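Local atomic coordinates of DUF1254 domain-containing protein (Vibrio parahaemolyticus, PDB entry 3U07), a protein that is of unknown function, combines regions of the related DUF1254 and DUF1214 families and is probably exported by way of a signal peptide. Residues A[41-46]-A[114-119]; A[156-161]-A[285-290]; A[326-329]-A[334-337]. The protein carries 2 engineered substitutions. All blocks are in the same frame, centred on the assembly; numbering follows the deposited sequence.

Interaction 1 of 3, residues A[41-46]-A[114-119]; sequences DEAYKF and MDMGHY
Met116, modelled as selenomethionine, lays its side chain and its carbonyl against Ala43 and Tyr44 of helix 26-52. It sits in a tight beta hairpin turn between strands 109-115 and 120-125, of the type I plus G1 bulge kind, and the contact seats this turn against the helix.

The turn starts at Asp115, whose backbone O accepts from His118 N while its N donates to Tyr119 O. Its carboxylate reaches forward over the turn, and OD1 takes the N-H of Gly117 at 2.8 Å, which makes an Asx turn. Next comes Met116, which carries the contact itself. Its backbone O approaches Ala43 CB to 3.7 Å, and the short alanine methyl lets helix and turn come close, with the CA atoms of Ala43 and Met116 5.8 Å apart. The Met116 chain is folded rather than extended (chi2 -62°, chi3 -75°), and this double bend swings CE toward the helix. There the methyl lies 3.6 Å from Tyr44 CA and 4.2 Å from Tyr44 CB, meeting the Tyr44 ring at its edge and near its plane rather than over a face. Val222 of helix 215-224 touches both Met116 and Tyr44, and the hydroxyl of Tyr44 is bonded to Pro208 O.

Beyond Gly117, His118 adopts the left-handed backbone conformation of the bulge position. Its CB is directed at the helix, but the imidazole goes to Trp307, whose N is hydrogen-bonded to NE2. Tyr119 completes the turn: its N-H points at Asp115 OD1 (3.1 Å, 159°), arriving on the face of the carboxylate plane opposite to that used by Gly117 N.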
ATOM      1  N   ASP A  41     -15.589  -1.744  -3.695  1.00 15.75           N
ATOM      2  CA  ASP A  41     -16.415  -1.286  -2.589  1.00 17.49           C
ATOM      3  C   ASP A  41     -15.582  -0.849  -1.392  1.00 22.87           C
ATOM      4  O   ASP A  41     -15.808   0.223  -0.831  1.00 19.91           O
ATOM      5  CB  ASP A  41     -17.406  -2.381  -2.172  1.00 20.48           C
ATOM      6  CG  ASP A  41     -18.523  -1.844  -1.288  1.00 28.17           C
ATOM      7  OD1 ASP A  41     -19.018  -0.739  -1.586  1.00 28.54           O
ATOM      8  OD2 ASP A  41     -18.913  -2.517  -0.308  1.00 28.48           O
ATOM      9  N   GLU A  42     -14.606  -1.665  -1.005  1.00 22.58           N
ATOM     10  CA  GLU A  42     -13.779  -1.323   0.145  1.00 19.53           C
ATOM     11  C   GLU A  42     -12.908  -0.096  -0.120  1.00 20.46           C
ATOM     12  O   GLU A  42     -12.654   0.696   0.785  1.00 22.08           O
ATOM     13  CB  GLU A  42     -12.927  -2.526   0.561  1.00 26.55           C
ATOM     14  CG  GLU A  42     -13.747  -3.738   1.030  1.00 25.90           C
ATOM     15  CD  GLU A  42     -14.634  -3.426   2.233  1.00 29.40           C
ATOM     16  OE1 GLU A  42     -14.117  -2.872   3.225  1.00 22.50           O
ATOM     17  OE2 GLU A  42     -15.845  -3.737   2.192  1.00 32.17           O
ATOM     18  N   ALA A  43     -12.452   0.076  -1.357  1.00 16.32           N
ATOM     19  CA  ALA A  43     -11.638   1.246  -1.683  1.00 15.18           C
ATOM     20  C   ALA A  43     -12.533   2.479  -1.535  1.00 18.85           C
ATOM     21  O   ALA A  43     -12.120   3.500  -0.986  1.00 17.50           O
ATOM     22  CB  ALA A  43     -11.105   1.147  -3.106  1.00 17.58           C
ATOM     23  N   TYR A  44     -13.766   2.379  -2.024  1.00 17.41           N
ATOM     24  CA  TYR A  44     -14.701   3.490  -1.908  1.00 19.36           C
ATOM     25  C   TYR A  44     -14.966   3.819  -0.436  1.00 22.22           C
ATOM     26  O   TYR A  44     -14.868   4.976  -0.033  1.00 21.78           O
ATOM     27  CB  TYR A  44     -16.040   3.178  -2.583  1.00 21.42           C
ATOM     28  CG  TYR A  44     -17.023   4.322  -2.422  1.00 22.48           C
ATOM     29  CD1 TYR A  44     -16.781   5.555  -3.027  1.00 21.98           C
ATOM     30  CD2 TYR A  44     -18.148   4.200  -1.604  1.00 21.77           C
ATOM     31  CE1 TYR A  44     -17.629   6.639  -2.822  1.00 24.66           C
ATOM     32  CE2 TYR A  44     -19.003   5.282  -1.390  1.00 18.92           C
ATOM     33  CZ  TYR A  44     -18.734   6.498  -2.003  1.00 25.75           C
ATOM     34  OH  TYR A  44     -19.554   7.582  -1.792  1.00 25.81           O
ATOM     35  N   LYS A  45     -15.305   2.806   0.361  1.00 23.10           N
ATOM     36  CA  LYS A  45     -15.580   3.027   1.782  1.00 23.72           C
ATOM     37  C   LYS A  45     -14.410   3.740   2.437  1.00 23.78           C
ATOM     38  O   LYS A  45     -14.595   4.670   3.226  1.00 24.34           O
ATOM     39  CB  LYS A  45     -15.832   1.700   2.511  1.00 19.46           C
ATOM     40  CG  LYS A  45     -17.123   0.979   2.146  1.00 27.24           C
ATOM     41  CD  LYS A  45     -17.240  -0.315   2.957  1.00 32.34           C
ATOM     42  CE  LYS A  45     -18.405  -1.180   2.506  1.00 39.10           C
ATOM     43  NZ  LYS A  45     -18.398  -2.501   3.202  1.00 37.37           N
ATOM     44  N   PHE A  46     -13.198   3.302   2.111  1.00 24.89           N
ATOM     45  CA  PHE A  46     -12.010   3.920   2.683  1.00 20.97           C
ATOM     46  C   PHE A  46     -11.922   5.383   2.253  1.00 23.94           C
ATOM     47  O   PHE A  46     -11.610   6.252   3.056  1.00 25.61           O
ATOM     48  CB  PHE A  46     -10.748   3.182   2.239  1.00 19.56           C
ATOM     49  CG  PHE A  46      -9.487   3.746   2.829  1.00 22.44           C
ATOM     50  CD1 PHE A  46      -8.969   3.236   4.017  1.00 22.23           C
ATOM     51  CD2 PHE A  46      -8.833   4.808   2.214  1.00 22.66           C
ATOM     52  CE1 PHE A  46      -7.815   3.777   4.581  1.00 25.25           C
ATOM     53  CE2 PHE A  46      -7.683   5.354   2.770  1.00 26.34           C
ATOM     54  CZ  PHE A  46      -7.173   4.839   3.957  1.00 26.03           C
HETATM   55  N   MSE A 114      -2.588   4.217  -6.784  1.00 12.56           N
HETATM   56  CA  MSE A 114      -3.468   3.075  -7.013  1.00 18.88           C
HETATM   57  C   MSE A 114      -4.847   3.580  -7.395  1.00 16.78           C
HETATM   58  O   MSE A 114      -5.265   4.649  -6.946  1.00 17.07           O
HETATM   59  CB  MSE A 114      -3.562   2.215  -5.747  1.00 13.88           C
HETATM   60  CG  MSE A 114      -2.235   1.563  -5.365  1.00 19.87           C
HETATM   61 SE   MSE A 114      -2.366   0.439  -3.785  0.76 22.46          SE
HETATM   62  CE  MSE A 114      -2.355   1.887  -2.511  1.00 86.67           C
ATOM     63  N   ASP A 115      -5.550   2.826  -8.229  1.00 12.48           N
ATOM     64  CA  ASP A 115      -6.878   3.245  -8.631  1.00 14.42           C
ATOM     65  C   ASP A 115      -7.938   2.653  -7.714  1.00 19.34           C
ATOM     66  O   ASP A 115      -7.626   1.860  -6.810  1.00 18.84           O
ATOM     67  CB  ASP A 115      -7.160   2.882 -10.098  1.00 11.61           C
ATOM     68  CG  ASP A 115      -7.116   1.387 -10.377  1.00 17.05           C
ATOM     69  OD1 ASP A 115      -7.518   0.583  -9.506  1.00 16.41           O
ATOM     70  OD2 ASP A 115      -6.695   1.016 -11.497  1.00 18.24           O
HETATM   71  N   MSE A 116      -9.187   3.051  -7.949  1.00 16.32           N
HETATM   72  CA  MSE A 116     -10.316   2.605  -7.140  1.00 13.78           C
HETATM   73  C   MSE A 116     -10.689   1.131  -7.293  1.00 18.32           C
HETATM   74  O   MSE A 116     -11.657   0.669  -6.693  1.00 18.56           O
HETATM   75  CB  MSE A 116     -11.527   3.494  -7.437  1.00 18.15           C
HETATM   76  CG  MSE A 116     -11.294   4.952  -7.063  1.00 24.40           C
HETATM   77 SE   MSE A 116     -10.964   5.172  -5.156  0.66 32.65          SE
HETATM   78  CE  MSE A 116     -12.795   4.935  -4.611  1.00 29.39           C
ATOM     79  N   GLY A 117      -9.938   0.397  -8.104  1.00 18.19           N
ATOM     80  CA  GLY A 117     -10.221  -1.019  -8.260  1.00 20.47           C
ATOM     81  C   GLY A 117      -9.168  -1.792  -7.482  1.00 24.19           C
ATOM     82  O   GLY A 117      -9.091  -3.022  -7.541  1.00 18.12           O
ATOM     83  N   HIS A 118      -8.359  -1.024  -6.753  1.00 20.62           N
ATOM     84  CA  HIS A 118      -7.248  -1.492  -5.921  1.00 18.00           C
ATOM     85  C   HIS A 118      -6.065  -2.055  -6.708  1.00 22.59           C
ATOM     86  O   HIS A 118      -5.427  -3.022  -6.292  1.00 16.51           O
ATOM     87  CB  HIS A 118      -7.720  -2.505  -4.865  1.00 16.99           C
ATOM     88  CG  HIS A 118      -6.809  -2.593  -3.674  1.00 18.71           C
ATOM     89  ND1 HIS A 118      -5.925  -3.634  -3.485  1.00 15.92           N
ATOM     90  CD2 HIS A 118      -6.625  -1.749  -2.630  1.00 21.36           C
ATOM     91  CE1 HIS A 118      -5.236  -3.426  -2.374  1.00 15.67           C
ATOM     92  NE2 HIS A 118      -5.641  -2.289  -1.838  1.00 17.41           N
ATOM     93  N   TYR A 119      -5.786  -1.437  -7.856  1.00 18.10           N
ATOM     94  CA  TYR A 119      -4.647  -1.819  -8.690  1.00 16.40           C
ATOM     95  C   TYR A 119      -3.602  -0.717  -8.611  1.00 19.49           C
ATOM     96  O   TYR A 119      -3.935   0.466  -8.709  1.00 17.28           O
ATOM     97  CB  TYR A 119      -5.019  -1.948 -10.169  1.00 13.97           C
ATOM     98  CG  TYR A 119      -5.850  -3.141 -10.526  1.00 16.92           C
ATOM     99  CD1 TYR A 119      -7.226  -3.026 -10.698  1.00 15.04           C
ATOM    100  CD2 TYR A 119      -5.260  -4.389 -10.709  1.00 17.36           C
ATOM    101  CE1 TYR A 119      -7.996  -4.123 -11.044  1.00 18.79           C
ATOM    102  CE2 TYR A 119      -6.022  -5.495 -11.057  1.00 17.77           C
ATOM    103  CZ  TYR A 119      -7.391  -5.354 -11.222  1.00 22.16           C
ATOM    104  OH  TYR A 119      -8.157  -6.443 -11.557  1.00 19.79           O
TER

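Interaction 2 of 3, residues A[156-161]-A[285-290]; sequences RVDSNL and GTRDTL
Asp158 and Arg287 are the positions where the two backbones come nearest, yet their CA atoms remain 9.8 Å apart, so the contact is bridged by side chains alone. Asp158 directly follows strand 153-157, in the loop that leads to strand 161-169; Arg287 is the first residue of the short helix 287-290.

The arginine spans most of the gap. Its chain is fully extended from CG to NE (chi3 -179°), and Asp158 OD1 lies 3.2 Å from Arg287 NE in a salt bridge. The attraction is electrostatic: OD1 stands off the guanidinium plane, to one side of the directions in which its N-H bonds point, with the carboxylate plane turned 87° to it. The same oxygen is 3.2 Å from Arg287 CD, so the carboxylate rests partly on the last methylene of the chain. The strongest polar partner of Arg287 is Asp232, through OD1 at NH1, and Asp115 OD2 forms a further salt bridge at NE. Three carboxylates thus share one arginine, which would be expected to favour its positive charge. Met228 and Ala231 of helix 228-231 pack against its chain.

The start of the helix is also secured. Thr286 N donates to Thr289 OG1 (3.3 Å, 156°), and Thr289 N returns a weak bond to Thr286 OG1, the reciprocal pattern of an N-terminal capping box.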
ATOM      1  N   ARG A 156      -1.834   6.500 -17.499  1.00 13.20           N
ATOM      2  CA  ARG A 156      -3.253   6.444 -17.851  1.00 13.40           C
ATOM      3  C   ARG A 156      -3.965   5.709 -16.718  1.00 15.98           C
ATOM      4  O   ARG A 156      -3.596   4.585 -16.385  1.00 21.18           O
ATOM      5  CB  ARG A 156      -3.445   5.691 -19.168  1.00 14.05           C
ATOM      6  CG  ARG A 156      -2.902   6.439 -20.380  1.00 19.69           C
ATOM      7  CD  ARG A 156      -3.808   7.608 -20.767  1.00 19.62           C
ATOM      8  NE  ARG A 156      -3.239   8.398 -21.861  1.00 24.16           N
ATOM      9  CZ  ARG A 156      -3.862   9.404 -22.473  1.00 25.99           C
ATOM     10  NH1 ARG A 156      -5.090   9.757 -22.109  1.00 19.30           N
ATOM     11  NH2 ARG A 156      -3.254  10.061 -23.454  1.00 19.45           N
ATOM     12  N   VAL A 157      -4.975   6.336 -16.118  1.00 12.37           N
ATOM     13  CA  VAL A 157      -5.683   5.704 -15.005  1.00 11.84           C
ATOM     14  C   VAL A 157      -7.125   5.352 -15.361  1.00 17.95           C
ATOM     15  O   VAL A 157      -7.796   6.073 -16.107  1.00 16.15           O
ATOM     16  CB  VAL A 157      -5.646   6.605 -13.729  1.00 13.35           C
ATOM     17  CG1 VAL A 157      -4.194   6.941 -13.374  1.00 14.45           C
ATOM     18  CG2 VAL A 157      -6.441   7.890 -13.948  1.00 14.32           C
ATOM     19  N   ASP A 158      -7.595   4.232 -14.822  1.00 14.39           N
ATOM     20  CA  ASP A 158      -8.940   3.758 -15.113  1.00 14.91           C
ATOM     21  C   ASP A 158     -10.037   4.251 -14.186  1.00 23.74           C
ATOM     22  O   ASP A 158     -11.217   4.042 -14.464  1.00 22.50           O
ATOM     23  CB  ASP A 158      -8.935   2.233 -15.194  1.00 20.44           C
ATOM     24  CG  ASP A 158      -8.171   1.728 -16.408  1.00 30.02           C
ATOM     25  OD1 ASP A 158      -7.225   0.942 -16.230  1.00 29.25           O
ATOM     26  OD2 ASP A 158      -8.517   2.116 -17.543  1.00 29.96           O
ATOM     27  N   SER A 159      -9.652   4.877 -13.077  1.00 17.39           N
ATOM     28  CA  SER A 159     -10.626   5.470 -12.164  1.00 18.38           C
ATOM     29  C   SER A 159     -10.221   6.945 -12.114  1.00 19.42           C
ATOM     30  O   SER A 159      -9.030   7.259 -12.123  1.00 17.74           O
ATOM     31  CB  SER A 159     -10.566   4.844 -10.760  1.00 13.10           C
ATOM     32  OG  SER A 159      -9.362   5.161 -10.078  1.00 15.95           O
ATOM     33  N   ASN A 160     -11.190   7.855 -12.092  1.00 18.62           N
ATOM     34  CA  ASN A 160     -10.848   9.275 -12.063  1.00 16.21           C
ATOM     35  C   ASN A 160     -10.226   9.679 -10.739  1.00 19.14           C
ATOM     36  O   ASN A 160      -9.474  10.645 -10.670  1.00 16.86           O
ATOM     37  CB  ASN A 160     -12.070  10.138 -12.366  1.00 16.99           C
ATOM     38  CG  ASN A 160     -12.543   9.979 -13.797  1.00 22.09           C
ATOM     39  OD1 ASN A 160     -11.736   9.789 -14.707  1.00 19.33           O
ATOM     40  ND2 ASN A 160     -13.855  10.072 -14.007  1.00 22.18           N
ATOM     41  N   LEU A 161     -10.543   8.928  -9.688  1.00 17.22           N
ATOM     42  CA  LEU A 161      -9.977   9.188  -8.371  1.00 16.52           C
ATOM     43  C   LEU A 161      -8.853   8.174  -8.175  1.00 18.20           C
ATOM     44  O   LEU A 161      -9.043   6.975  -8.395  1.00 15.55           O
ATOM     45  CB  LEU A 161     -11.035   8.989  -7.279  1.00 20.72           C
ATOM     46  CG  LEU A 161     -12.258   9.910  -7.284  1.00 20.10           C
ATOM     47  CD1 LEU A 161     -13.280   9.397  -6.274  1.00 19.24           C
ATOM     48  CD2 LEU A 161     -11.837  11.337  -6.946  1.00 18.32           C
ATOM     49  N   GLY A 285      -0.720  -5.897  -6.959  1.00 17.80           N
ATOM     50  CA  GLY A 285      -0.082  -5.711  -8.248  1.00 12.26           C
ATOM     51  C   GLY A 285      -0.761  -4.682  -9.134  1.00 14.59           C
ATOM     52  O   GLY A 285      -1.512  -3.822  -8.662  1.00 18.30           O
ATOM     53  N   THR A 286      -0.498  -4.785 -10.430  1.00 22.09           N
ATOM     54  CA  THR A 286      -1.040  -3.860 -11.414  1.00 21.25           C
ATOM     55  C   THR A 286      -2.063  -4.579 -12.273  1.00 20.76           C
ATOM     56  O   THR A 286      -2.232  -5.797 -12.172  1.00 20.84           O
ATOM     57  CB  THR A 286       0.072  -3.374 -12.353  1.00 20.85           C
ATOM     58  OG1 THR A 286       0.491  -4.470 -13.180  1.00 20.14           O
ATOM     59  CG2 THR A 286       1.279  -2.875 -11.552  1.00 19.61           C
ATOM     60  N   ARG A 287      -2.760  -3.837 -13.129  1.00 15.36           N
ATOM     61  CA  ARG A 287      -3.727  -4.488 -14.019  1.00 20.75           C
ATOM     62  C   ARG A 287      -2.949  -5.368 -15.013  1.00 22.21           C
ATOM     63  O   ARG A 287      -3.508  -6.355 -15.522  1.00 22.06           O
ATOM     64  CB  ARG A 287      -4.540  -3.452 -14.792  1.00 20.57           C
ATOM     65  CG  ARG A 287      -5.537  -2.722 -13.902  1.00 21.28           C
ATOM     66  CD  ARG A 287      -6.445  -1.750 -14.636  1.00 28.37           C
ATOM     67  NE  ARG A 287      -7.345  -1.068 -13.708  1.00 25.75           N
ATOM     68  CZ  ARG A 287      -8.491  -1.565 -13.246  1.00 24.65           C
ATOM     69  NH1 ARG A 287      -8.911  -2.767 -13.623  1.00 24.77           N
ATOM     70  NH2 ARG A 287      -9.218  -0.852 -12.398  1.00 20.42           N
ATOM     71  N   ASP A 288      -1.695  -5.071 -15.290  1.00 22.26           N
ATOM     72  CA  ASP A 288      -1.060  -5.962 -16.231  1.00 25.56           C
ATOM     73  C   ASP A 288      -0.769  -7.342 -15.647  1.00 17.60           C
ATOM     74  O   ASP A 288      -0.687  -8.328 -16.375  1.00 23.40           O
ATOM     75  CB  ASP A 288       0.197  -5.337 -16.745  1.00 35.55           C
ATOM     76  CG  ASP A 288      -0.031  -4.577 -18.027  1.00 52.99           C
ATOM     77  OD1 ASP A 288      -0.608  -5.170 -18.961  1.00 59.92           O
ATOM     78  OD2 ASP A 288       0.391  -3.402 -18.117  1.00 59.26           O
ATOM     79  N   THR A 289      -0.589  -7.410 -14.333  1.00 16.27           N
ATOM     80  CA  THR A 289      -0.265  -8.689 -13.704  1.00 19.30           C
ATOM     81  C   THR A 289      -1.436  -9.313 -12.974  1.00 19.62           C
ATOM     82  O   THR A 289      -1.452 -10.512 -12.749  1.00 22.52           O
ATOM     83  CB  THR A 289       0.912  -8.557 -12.704  1.00 20.39           C
ATOM     84  OG1 THR A 289       0.582  -7.590 -11.700  1.00 23.33           O
ATOM     85  CG2 THR A 289       2.187  -8.134 -13.420  1.00 20.18           C
ATOM     86  N   LEU A 290      -2.430  -8.518 -12.598  1.00 16.53           N
ATOM     87  CA  LEU A 290      -3.563  -9.099 -11.888  1.00 16.83           C
ATOM     88  C   LEU A 290      -4.925  -8.829 -12.519  1.00 22.39           C
ATOM     89  O   LEU A 290      -5.943  -9.333 -12.048  1.00 20.47           O
ATOM     90  CB  LEU A 290      -3.552  -8.634 -10.428  1.00 18.15           C
ATOM     91  CG  LEU A 290      -2.369  -9.128  -9.589  1.00 20.89           C
ATOM     92  CD1 LEU A 290      -2.344  -8.400  -8.253  1.00 17.36           C
ATOM     93  CD2 LEU A 290      -2.477 -10.638  -9.379  1.00 17.93           C
TER

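Interaction 3 of 3, residues A[326-329]-A[334-337]; sequences QKLD and DYVM
Tyr335 reaches from strand 334-340 to the loop 326-329, and its ring and hydroxyl make nearly the whole contact. The tight part lies at Leu328 and Asp329. Leu328 places its CD2 methyl over one face of the Tyr335 ring, 4.1 Å from the centroid and 27° off the normal, a CH-pi contact; the closest ring atom is CE2, 3.7 Å from CD2. At the end of the ring, the backbone N-H of Asp329 points almost straight at Tyr335 OH (3.0 Å, 162°). With CG beside its backbone N (chi1 -56°), the tyrosine projects toward the loop and its hydroxyl arrives at the main chain. Met387 and Val433, from the strands flanking 334-340, also touch its side chain.

The looser, water-mediated part lies toward Lys327. Here a water links the two sides: it accepts from Tyr335 OH at 2.6 Å and donates to Lys327 O at 2.9 Å, lying at the ring edge and in its plane. The hydroxyl therefore works both ways, as acceptor for Asp329 and donor to the water. Lys327 turns its side chain off from the tyrosine; NZ bonds Leu328 O at 3.2 Å, on a lone pair in the carbonyl plane, and forms a salt bridge with Asp320.

Taken together, a strand tyrosine grips, directly and through water, the main chain of the loop leading into its own strand, in the connection between the antiparallel sheet containing 315-319 and the mixed sheet containing 334-340 of the DUF1214 region.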
ATOM      1  N   GLN A 326       7.597 -19.850  21.788  1.00 27.65           N
ATOM      2  CA  GLN A 326       7.175 -19.006  22.898  1.00 21.90           C
ATOM      3  C   GLN A 326       6.952 -17.598  22.366  1.00 25.13           C
ATOM      4  O   GLN A 326       7.667 -17.138  21.468  1.00 22.15           O
ATOM      5  CB  GLN A 326       8.242 -18.957  23.998  1.00 21.38           C
ATOM      6  CG  GLN A 326       8.507 -20.279  24.693  1.00 21.74           C
ATOM      7  CD  GLN A 326       9.529 -20.145  25.812  1.00 30.63           C
ATOM      8  OE1 GLN A 326       9.288 -20.576  26.938  1.00 23.16           O
ATOM      9  NE2 GLN A 326      10.676 -19.542  25.503  1.00 22.97           N
ATOM     10  N   LYS A 327       5.959 -16.916  22.919  1.00 22.80           N
ATOM     11  CA  LYS A 327       5.652 -15.554  22.509  1.00 25.64           C
ATOM     12  C   LYS A 327       6.838 -14.645  22.816  1.00 27.95           C
ATOM     13  O   LYS A 327       7.429 -14.737  23.891  1.00 23.98           O
ATOM     14  CB  LYS A 327       4.425 -15.047  23.271  1.00 30.00           C
ATOM     15  CG  LYS A 327       4.036 -13.620  22.933  1.00 28.45           C
ATOM     16  CD  LYS A 327       3.362 -13.547  21.577  1.00 26.31           C
ATOM     17  CE  LYS A 327       3.239 -12.109  21.116  1.00 28.97           C
ATOM     18  NZ  LYS A 327       4.581 -11.520  20.844  1.00 29.22           N
ATOM     19  N   LEU A 328       7.192 -13.778  21.871  1.00 27.62           N
ATOM     20  CA  LEU A 328       8.289 -12.834  22.078  1.00 29.11           C
ATOM     21  C   LEU A 328       7.849 -11.896  23.198  1.00 27.64           C
ATOM     22  O   LEU A 328       6.760 -11.317  23.134  1.00 24.36           O
ATOM     23  CB  LEU A 328       8.549 -12.025  20.806  1.00 28.12           C
ATOM     24  CG  LEU A 328       9.095 -12.830  19.629  1.00 25.85           C
ATOM     25  CD1 LEU A 328       9.109 -11.964  18.382  1.00 23.95           C
ATOM     26  CD2 LEU A 328      10.494 -13.344  19.975  1.00 31.12           C
ATOM     27  N   ASP A 329       8.696 -11.738  24.210  1.00 22.82           N
ATOM     28  CA  ASP A 329       8.370 -10.900  25.364  1.00 24.47           C
ATOM     29  C   ASP A 329       9.656 -10.439  26.044  1.00 27.55           C
ATOM     30  O   ASP A 329      10.357 -11.234  26.665  1.00 26.63           O
ATOM     31  CB  ASP A 329       7.533 -11.724  26.346  1.00 30.92           C
ATOM     32  CG  ASP A 329       6.904 -10.885  27.440  1.00 32.33           C
ATOM     33  OD1 ASP A 329       7.509  -9.872  27.843  1.00 35.00           O
ATOM     34  OD2 ASP A 329       5.808 -11.258  27.908  1.00 34.91           O
ATOM     35  N   ASP A 334      16.139 -12.342  26.615  1.00 26.45           N
ATOM     36  CA  ASP A 334      16.993 -11.518  25.784  1.00 25.43           C
ATOM     37  C   ASP A 334      16.966 -12.368  24.512  1.00 28.93           C
ATOM     38  O   ASP A 334      16.865 -13.593  24.592  1.00 24.45           O
ATOM     39  CB  ASP A 334      18.410 -11.456  26.345  1.00 30.05           C
ATOM     40  CG  ASP A 334      18.650 -10.221  27.191  1.00 34.72           C
ATOM     41  OD1 ASP A 334      17.666  -9.603  27.648  1.00 34.85           O
ATOM     42  OD2 ASP A 334      19.831  -9.877  27.402  1.00 40.00           O
ATOM     43  N   TYR A 335      17.024 -11.747  23.342  1.00 27.53           N
ATOM     44  CA  TYR A 335      16.990 -12.535  22.119  1.00 21.79           C
ATOM     45  C   TYR A 335      18.123 -12.183  21.177  1.00 24.20           C
ATOM     46  O   TYR A 335      18.747 -11.128  21.299  1.00 26.52           O
ATOM     47  CB  TYR A 335      15.661 -12.335  21.388  1.00 20.46           C
ATOM     48  CG  TYR A 335      14.439 -12.650  22.216  1.00 24.33           C
ATOM     49  CD1 TYR A 335      13.905 -11.707  23.099  1.00 22.25           C
ATOM     50  CD2 TYR A 335      13.812 -13.892  22.118  1.00 20.85           C
ATOM     51  CE1 TYR A 335      12.770 -12.000  23.864  1.00 24.02           C
ATOM     52  CE2 TYR A 335      12.687 -14.191  22.874  1.00 23.69           C
ATOM     53  CZ  TYR A 335      12.171 -13.243  23.743  1.00 23.27           C
ATOM     54  OH  TYR A 335      11.056 -13.548  24.492  1.00 23.33           O
ATOM     55  N   VAL A 336      18.397 -13.089  20.246  1.00 22.90           N
ATOM     56  CA  VAL A 336      19.430 -12.857  19.256  1.00 25.11           C
ATOM     57  C   VAL A 336      18.955 -13.367  17.895  1.00 23.80           C
ATOM     58  O   VAL A 336      18.297 -14.402  17.788  1.00 19.27           O
ATOM     59  CB  VAL A 336      20.778 -13.520  19.651  1.00 29.73           C
ATOM     60  CG1 VAL A 336      20.656 -15.027  19.641  1.00 29.97           C
ATOM     61  CG2 VAL A 336      21.876 -13.051  18.701  1.00 26.59           C
HETATM   62  N   MSE A 337      19.295 -12.603  16.864  1.00 20.92           N
HETATM   63  CA  MSE A 337      18.928 -12.897  15.488  1.00 22.85           C
HETATM   64  C   MSE A 337      20.212 -12.846  14.666  1.00 30.35           C
HETATM   65  O   MSE A 337      20.884 -11.821  14.644  1.00 28.18           O
HETATM   66  CB  MSE A 337      17.986 -11.804  15.005  1.00 25.09           C
HETATM   67  CG  MSE A 337      16.816 -12.239  14.175  1.00 37.33           C
HETATM   68 SE   MSE A 337      15.726 -10.679  13.781  0.82 39.04          SE
HETATM   69  CE  MSE A 337      16.173  -9.556  15.263  1.00 52.53           C
TER
HETATM   70  O   HOH W   1      10.093 -15.947  24.162  1.00 25.58           O

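Interactions 1 and 2 form one continuous cluster, their centres 11 Å apart. Two polar links cross between them: Asp115 OD2 meets Arg287 NE at 3.1 Å in a salt bridge, and Ser159 OG lies 3.0 Å from Met116 N, probably hydrogen-bonded. The hairpin turn that packs on helix 26-52 is therefore also tied to the segments 156-161 and 285-290. Interaction 3 stands apart, with centres about 38 Å from interaction 1 and 41 Å from interaction 2, and nearest atoms about 25 and 27 Å away. It belongs to the DUF1214 region, whereas segments 114-119 and 156-161 belong to DUF1254. With the function unknown, none of the three can be assigned to an active site.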